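Local atomic coordinates of COPII coat assembly protein SEC16 (Saccharomyces cerevisiae, PDB entry 3MZK), a protein that helps initiate assembly of the COPII coat on the endoplasmic reticulum, for vesicle formation and cargo selection, and also takes part in autophagy. Residues I235-Y239 with E283-F287. Numbering follows the deposited sequence.
Sequences IKSFY and EFGIF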
loop_
_atom_site.group_PDB
_atom_site.type_symbol
_atom_site.label_atom_id
_atom_site.label_comp_id
_atom_site.label_asym_id
_atom_site.label_seq_id
_atom_site.Cartn_x
_atom_site.Cartn_y
_atom_site.Cartn_z
ATOM N N ILE B 235 13.365 -9.627 -18.200
ATOM C CA ILE B 235 14.583 -10.430 -18.110
ATOM C C ILE B 235 14.378 -11.855 -18.619
ATOM O O ILE B 235 15.272 -12.433 -19.234
ATOM C CB ILE B 235 15.131 -10.461 -16.670
ATOM C CG1 ILE B 235 15.445 -9.043 -16.196
ATOM C CG2 ILE B 235 16.380 -11.315 -16.588
ATOM C CD1 ILE B 235 15.992 -8.981 -14.797
ATOM N N LYS B 236 13.198 -12.415 -18.371
ATOM C CA LYS B 236 12.889 -13.760 -18.842
ATOM C C LYS B 236 13.013 -13.845 -20.359
ATOM O O LYS B 236 13.209 -14.924 -20.915
ATOM C CB LYS B 236 11.485 -14.187 -18.399
ATOM N N SER B 237 12.902 -12.701 -21.023
ATOM C CA SER B 237 12.986 -12.653 -22.478
ATOM C C SER B 237 14.387 -13.007 -22.972
ATOM O O SER B 237 14.545 -13.643 -24.015
ATOM C CB SER B 237 12.589 -11.269 -22.991
ATOM O OG SER B 237 13.613 -10.322 -22.740
ATOM N N PHE B 238 15.400 -12.585 -22.220
ATOM C CA PHE B 238 16.786 -12.869 -22.570
ATOM C C PHE B 238 17.006 -14.358 -22.826
ATOM O O PHE B 238 17.568 -14.742 -23.851
ATOM C CB PHE B 238 17.728 -12.403 -21.459
ATOM C CG PHE B 238 17.694 -10.922 -21.205
ATOM C CD1 PHE B 238 18.203 -10.400 -20.026
ATOM C CD2 PHE B 238 17.167 -10.051 -22.141
ATOM C CE1 PHE B 238 18.183 -9.035 -19.783
ATOM C CE2 PHE B 238 17.143 -8.683 -21.904
ATOM C CZ PHE B 238 17.652 -8.176 -20.722
ATOM N N TYR B 239 16.557 -15.190 -21.891
ATOM C CA TYR B 239 16.773 -16.633 -21.966
ATOM C C TYR B 239 16.441 -17.217 -23.336
ATOM O O TYR B 239 17.102 -18.149 -23.796
ATOM C CB TYR B 239 15.962 -17.364 -20.891
ATOM C CG TYR B 239 16.396 -17.073 -19.473
ATOM C CD1 TYR B 239 15.561 -16.395 -18.596
ATOM C CD2 TYR B 239 17.642 -17.475 -19.010
ATOM C CE1 TYR B 239 15.952 -16.128 -17.298
ATOM C CE2 TYR B 239 18.041 -17.212 -17.715
ATOM C CZ TYR B 239 17.195 -16.539 -16.863
ATOM O OH TYR B 239 17.590 -16.273 -15.570
ATOM N N GLU B 283 16.288 -10.936 -10.258
ATOM C CA GLU B 283 16.007 -11.580 -11.540
ATOM C C GLU B 283 17.206 -11.544 -12.485
ATOM O O GLU B 283 17.514 -12.530 -13.153
ATOM C CB GLU B 283 14.804 -10.923 -12.211
ATOM C CG GLU B 283 13.485 -11.333 -11.604
ATOM C CD GLU B 283 13.236 -12.813 -11.752
ATOM O OE1 GLU B 283 13.397 -13.326 -12.879
ATOM O OE2 GLU B 283 12.895 -13.467 -10.744
ATOM N N PHE B 284 17.874 -10.399 -12.534
ATOM C CA PHE B 284 19.009 -10.204 -13.425
ATOM C C PHE B 284 20.262 -10.878 -12.860
ATOM O O PHE B 284 21.120 -11.348 -13.611
ATOM C CB PHE B 284 19.257 -8.708 -13.642
ATOM C CG PHE B 284 20.177 -8.404 -14.787
ATOM C CD1 PHE B 284 20.894 -7.224 -14.818
ATOM C CD2 PHE B 284 20.314 -9.291 -15.838
ATOM C CE1 PHE B 284 21.742 -6.937 -15.873
ATOM C CE2 PHE B 284 21.158 -9.011 -16.890
ATOM C CZ PHE B 284 21.871 -7.831 -16.909
ATOM N N GLY B 285 20.363 -10.918 -11.534
ATOM C CA GLY B 285 21.449 -11.615 -10.868
ATOM C C GLY B 285 21.367 -13.124 -11.043
ATOM O O GLY B 285 22.358 -13.830 -10.875
ATOM N N ILE B 286 20.175 -13.615 -11.373
ATOM C CA ILE B 286 19.967 -15.026 -11.659
ATOM C C ILE B 286 20.417 -15.322 -13.079
ATOM O O ILE B 286 21.206 -16.231 -13.316
ATOM C CB ILE B 286 18.487 -15.415 -11.512
ATOM C CG1 ILE B 286 18.127 -15.580 -10.036
ATOM C CG2 ILE B 286 18.191 -16.694 -12.273
ATOM C CD1 ILE B 286 16.648 -15.636 -9.781
ATOM N N PHE B 287 19.912 -14.539 -14.021
ATOM C CA PHE B 287 20.305 -14.668 -15.415
ATOM C C PHE B 287 21.820 -14.748 -15.557
ATOM O O PHE B 287 22.341 -15.615 -16.256
ATOM C CB PHE B 287 19.763 -13.488 -16.221
ATOM C CG PHE B 287 20.422 -13.308 -17.554
ATOM C CD1 PHE B 287 20.033 -14.069 -18.641
ATOM C CD2 PHE B 287 21.426 -12.370 -17.723
ATOM C CE1 PHE B 287 20.637 -13.901 -19.870
ATOM C CE2 PHE B 287 22.035 -12.198 -18.949
ATOM C CZ PHE B 287 21.639 -12.964 -20.023
#
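Two nearly parallel helix segments, axes 10.0 Å apart and inclined by 15°, meet through apolar and aromatic side chains. Ile235 begins the contact where the backbones are closest, its CA 6.4 Å from that of Phe284. Buried and directed at the other helix, the β-branched side chain of Ile235 sends two arms to different neighbours: CD1 lies 3.3 Å from Phe284 N and 3.4 Å from the aliphatic CB of partly exposed Glu283, and CG2 4.0 Å from Phe287 CB. One turn on, Phe238 also points toward 283-287, and a wholly apolar ring suits its buried place. It presents an edge to the face of Phe287, centroids 5.4 Å apart and planes at 63°, and Phe238 CE1 lies 4.1 Å from Phe284 CE2. Tyr239 leaves its helix sideways, yet is long enough to bring OH 3.4 Å from Ile286 CG2 and 3.2 Å from Phe287 CA. Being amphipathic, it suits this exposed margin: the edge of Phe287 meets the face of its ring, planes at 66°, completing a three-ring aromatic cluster with Phe287 in the middle. In the α-helical stack, helix 242-250 packs on Phe238 and Phe287, while Trp252 and Val256 of helix 252-261 touch Phe284.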